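Local structure of catechol 1,2-dioxygenase (Acinetobacter sp., 1DMH) at residues N130-I135 and A265-D270; P271-A276 and G281-M286. The protein uses a ferric iron to cleave the ring of catechol between its two hydroxylated carbons with dioxygen, giving cis,cis-muconate in the beta-ketoadipate pathway. One frame throughout, in Å; residues are numbered along the deposited sequence.

Contact 1 (N130-I135 and A265-D270)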
# COMPACT_ATOMS: atom_id res chain seq x y z
N ASN A 130 -18.60 31.99 1.39
CA ASN A 130 -18.58 32.21 2.83
C ASN A 130 -17.23 32.61 3.37
O ASN A 130 -17.03 32.60 4.58
CB ASN A 130 -19.08 30.96 3.55
CG ASN A 130 -20.44 30.51 3.05
OD1 ASN A 130 -21.41 31.26 3.11
ND2 ASN A 130 -20.50 29.30 2.53
N GLY A 131 -16.31 32.97 2.50
CA GLY A 131 -15.00 33.35 2.98
C GLY A 131 -15.06 34.57 3.85
O GLY A 131 -15.81 35.50 3.57
N HIS A 132 -14.28 34.57 4.92
CA HIS A 132 -14.21 35.71 5.83
C HIS A 132 -12.79 36.26 5.64
O HIS A 132 -11.81 35.53 5.77
CB HIS A 132 -14.43 35.25 7.27
CG HIS A 132 -14.41 36.37 8.26
ND1 HIS A 132 -15.24 37.47 8.16
CD2 HIS A 132 -13.65 36.58 9.37
CE1 HIS A 132 -15.00 38.30 9.16
NE2 HIS A 132 -14.04 37.78 9.91
N THR A 133 -12.69 37.55 5.32
CA THR A 133 -11.39 38.17 5.08
C THR A 133 -10.42 38.02 6.23
O THR A 133 -10.78 38.24 7.37
CB THR A 133 -11.54 39.67 4.78
OG1 THR A 133 -12.46 39.84 3.71
CG2 THR A 133 -10.20 40.28 4.35
N LEU A 134 -9.19 37.66 5.89
CA LEU A 134 -8.13 37.46 6.88
C LEU A 134 -6.89 38.22 6.42
O LEU A 134 -6.47 38.07 5.27
CB LEU A 134 -7.75 35.97 6.95
CG LEU A 134 -7.04 35.36 8.16
CD1 LEU A 134 -6.04 34.37 7.63
CD2 LEU A 134 -6.41 36.36 9.05
N ILE A 135 -6.32 39.05 7.30
CA ILE A 135 -5.08 39.80 7.00
C ILE A 135 -4.06 39.04 7.86
O ILE A 135 -4.18 39.03 9.09
CB ILE A 135 -5.14 41.29 7.49
CG1 ILE A 135 -6.27 42.04 6.79
CG2 ILE A 135 -3.80 42.01 7.27
CD1 ILE A 135 -6.17 42.04 5.31
N ALA A 265 -7.10 34.64 15.98
CA ALA A 265 -7.51 35.46 14.84
C ALA A 265 -8.41 36.53 15.46
O ALA A 265 -9.55 36.23 15.84
CB ALA A 265 -8.29 34.63 13.84
N VAL A 266 -7.91 37.74 15.59
CA VAL A 266 -8.66 38.85 16.15
C VAL A 266 -9.67 39.44 15.16
O VAL A 266 -9.32 39.75 14.02
CB VAL A 266 -7.71 39.97 16.58
CG1 VAL A 266 -8.48 41.18 17.04
CG2 VAL A 266 -6.79 39.45 17.68
N GLU A 267 -10.92 39.59 15.59
CA GLU A 267 -11.96 40.14 14.72
C GLU A 267 -12.11 41.65 14.83
O GLU A 267 -12.22 42.20 15.92
CB GLU A 267 -13.30 39.48 15.02
CG GLU A 267 -13.33 38.00 14.75
CD GLU A 267 -13.35 37.66 13.26
OE1 GLU A 267 -13.48 38.60 12.42
OE2 GLU A 267 -13.25 36.45 12.93
N HIS A 268 -12.11 42.31 13.68
CA HIS A 268 -12.25 43.75 13.62
C HIS A 268 -13.56 44.09 12.93
O HIS A 268 -13.86 43.54 11.87
CB HIS A 268 -11.08 44.35 12.86
CG HIS A 268 -9.77 44.16 13.54
ND1 HIS A 268 -9.39 44.91 14.64
CD2 HIS A 268 -8.79 43.25 13.35
CE1 HIS A 268 -8.23 44.47 15.08
NE2 HIS A 268 -7.84 43.46 14.32
N THR A 269 -14.34 44.97 13.54
CA THR A 269 -15.62 45.39 12.98
C THR A 269 -15.73 46.89 12.93
O THR A 269 -16.59 47.42 12.24
CB THR A 269 -16.80 44.88 13.81
OG1 THR A 269 -16.55 45.17 15.19
CG2 THR A 269 -16.99 43.39 13.63
N ASP A 270 -14.87 47.58 13.66
CA ASP A 270 -14.94 49.02 13.68
C ASP A 270 -14.46 49.65 12.38
O ASP A 270 -13.43 49.26 11.83
CB ASP A 270 -14.15 49.57 14.86
CG ASP A 270 -12.68 49.55 14.61
OD1 ASP A 270 -12.19 50.50 13.96
OD2 ASP A 270 -12.03 48.57 15.03
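His132 and Glu267 meet through one hydrogen bond between side chains that approach from opposite directions. NE2 of His132 donates to OE1 of Glu267 at 2.7 Å, with an N-H...O angle of 158°. The acceptor lies at the edge of the imidazole, in the ring plane, and accepts on its syn lone pair, the one facing the other carboxylate oxygen. Ring and carboxylate planes are turned 41° apart. The second oxygen, OE2 of Glu267, sits 3.4 Å from the same NE2 of His132.

Torsions explain the reach. The imidazole has CG anti to the backbone N (chi1 -178°), while the glutamate chain bends at chi2 and brings its carboxylate round to the ring. The bond spans a strand: 133-141 and 262-268 both pair with strand 283-291, parallel and antiparallel respectively, in the beta-sheet scaffold of the intradiol dioxygenase domain, and Ala284 of that middle strand touches both His132 and Glu267.

No apolar pair is in contact across the two segments, which together bury 98 Å². The carboxylate would probably favour a protonated imidazole, an effect that partial solvent exposure should temper.

Contact 2 (P271-A276 and G281-M286)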
# COMPACT_ATOMS: atom_id res chain seq x y z
N PRO A 271 -15.20 50.65 11.89
CA PRO A 271 -14.89 51.37 10.66
C PRO A 271 -13.46 51.87 10.49
O PRO A 271 -12.94 51.89 9.38
CB PRO A 271 -15.92 52.49 10.68
CG PRO A 271 -17.11 51.78 11.29
CD PRO A 271 -16.43 51.19 12.49
N GLU A 272 -12.81 52.26 11.58
CA GLU A 272 -11.44 52.75 11.45
C GLU A 272 -10.49 51.66 11.02
O GLU A 272 -9.64 51.88 10.15
CB GLU A 272 -10.95 53.39 12.75
CG GLU A 272 -11.49 54.81 12.96
CD GLU A 272 -11.16 55.74 11.78
OE1 GLU A 272 -9.96 55.89 11.45
OE2 GLU A 272 -12.11 56.32 11.17
N ALA A 273 -10.62 50.48 11.63
CA ALA A 273 -9.76 49.35 11.30
C ALA A 273 -9.99 48.96 9.85
O ALA A 273 -9.05 48.81 9.07
CB ALA A 273 -10.08 48.18 12.22
N ILE A 274 -11.26 48.79 9.51
CA ILE A 274 -11.67 48.41 8.18
C ILE A 274 -11.08 49.32 7.13
O ILE A 274 -10.45 48.89 6.17
CB ILE A 274 -13.21 48.42 8.08
CG1 ILE A 274 -13.78 47.34 9.00
CG2 ILE A 274 -13.65 48.23 6.65
CD1 ILE A 274 -15.26 47.09 8.86
N LYS A 275 -11.27 50.61 7.32
CA LYS A 275 -10.79 51.61 6.38
C LYS A 275 -9.27 51.66 6.29
O LYS A 275 -8.72 51.85 5.20
CB LYS A 275 -11.32 52.97 6.81
CG LYS A 275 -11.42 54.01 5.72
CD LYS A 275 -11.95 55.29 6.35
CE LYS A 275 -13.22 55.00 7.18
NZ LYS A 275 -13.64 56.13 8.06
N ALA A 276 -8.59 51.47 7.41
CA ALA A 276 -7.13 51.52 7.45
C ALA A 276 -6.48 50.40 6.66
O ALA A 276 -5.54 50.64 5.90
CB ALA A 276 -6.65 51.48 8.90
N GLY A 281 -15.17 45.36 4.66
CA GLY A 281 -16.07 45.05 5.76
C GLY A 281 -15.30 44.40 6.88
O GLY A 281 -14.09 44.37 6.83
N PRO A 282 -15.97 43.86 7.92
CA PRO A 282 -15.28 43.21 9.03
C PRO A 282 -14.31 42.13 8.55
O PRO A 282 -14.56 41.43 7.56
CB PRO A 282 -16.44 42.67 9.88
CG PRO A 282 -17.57 42.51 8.85
CD PRO A 282 -17.42 43.83 8.14
N PHE A 283 -13.19 41.99 9.26
CA PHE A 283 -12.18 41.02 8.87
C PHE A 283 -11.46 40.49 10.11
O PHE A 283 -11.59 41.06 11.21
CB PHE A 283 -11.16 41.69 7.92
CG PHE A 283 -10.32 42.75 8.59
CD1 PHE A 283 -10.81 44.04 8.78
CD2 PHE A 283 -9.06 42.44 9.10
CE1 PHE A 283 -10.06 45.01 9.47
CE2 PHE A 283 -8.30 43.39 9.78
CZ PHE A 283 -8.81 44.69 9.97
N ALA A 284 -10.71 39.40 9.93
CA ALA A 284 -9.93 38.82 11.02
C ALA A 284 -8.44 39.16 10.78
O ALA A 284 -7.99 39.32 9.64
CB ALA A 284 -10.14 37.32 11.05
N GLU A 285 -7.69 39.31 11.86
CA GLU A 285 -6.26 39.58 11.75
C GLU A 285 -5.45 38.59 12.60
O GLU A 285 -5.80 38.31 13.76
CB GLU A 285 -5.93 41.02 12.18
CG GLU A 285 -4.43 41.32 12.21
CD GLU A 285 -4.12 42.72 12.68
OE1 GLU A 285 -4.76 43.18 13.65
OE2 GLU A 285 -3.23 43.38 12.09
N MET A 286 -4.38 38.06 12.00
CA MET A 286 -3.47 37.14 12.68
C MET A 286 -2.05 37.64 12.42
O MET A 286 -1.72 38.02 11.30
CB MET A 286 -3.59 35.70 12.15
CG MET A 286 -4.95 35.05 12.39
SD MET A 286 -5.10 33.37 11.70
CE MET A 286 -4.09 32.48 12.81
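Helix 271-276 and the residues that lead into strand 283-291 come closest at Ile274 and Gly281, whose CA atoms are 6.0 Å apart, with no hydrogen bond between the segments. Ile274 does most of the touching. Its CD1 rests on the Gly281-Pro282 peptide, 3.3 Å from Gly281 C, and also meets the proline ring at CD of Pro282 (4.0 Å). CG2 lies alongside the glycine backbone, 3.8 Å from Gly281 N. The side chain can do this because CG1 is anti to the carbonyl carbon (chi1 -65°) and the chain then runs extended to CD1 (chi2 -171°), which lays the methyl on the peptide while CG1 stays near Gly281 O.

Phe283 provides the second area of contact. Its ring presents CE1 to the helix, 4.0 Å from Ile274 N, and that nitrogen lies at the ring edge, near its plane. The methyl CB of Ala273 packs on the same carbon, CE1 of Phe283, at 4.2 Å. A chi1 of 68° sets CG between the backbone N and the carbonyl carbon and directs the ring to the helix; His268 of strand 262-268 stacks on the ring, and Thr133 and Ile135 of strand 133-141 also touch Phe283.

The arrangement is a short helix folded back on the strand that follows it, at the periphery of the dioxygenase domain and away from the iron. The segments bury 196 Å² between them, and what joins them is dispersion between aliphatic carbons, the CE1 corner of an aromatic ring and a peptide, so the fit depends on shape rather than on directional bonds.

Contacts 1 and 2 follow one another along the chain, with centres about 7 Å apart, and strand 262-268 runs on into helix 271-276. Asp270 lies between them as the N-cap of that helix, its OD1 accepting from Ala273 N. Strand 283-291 is the shared element: the distances Val266 O to Glu285 N, 2.7 Å, and Thr133 O to Ala284 N, 2.8 Å, mark probable backbone hydrogen bonds to the strands of contact 1. Both contacts lie on the domain surface. Contact 1 is nearer the catechol site, the His132 side chain being about 11 Å from that of catechol-binding Ile225; contact 2 lies away from the substrate and metal sites.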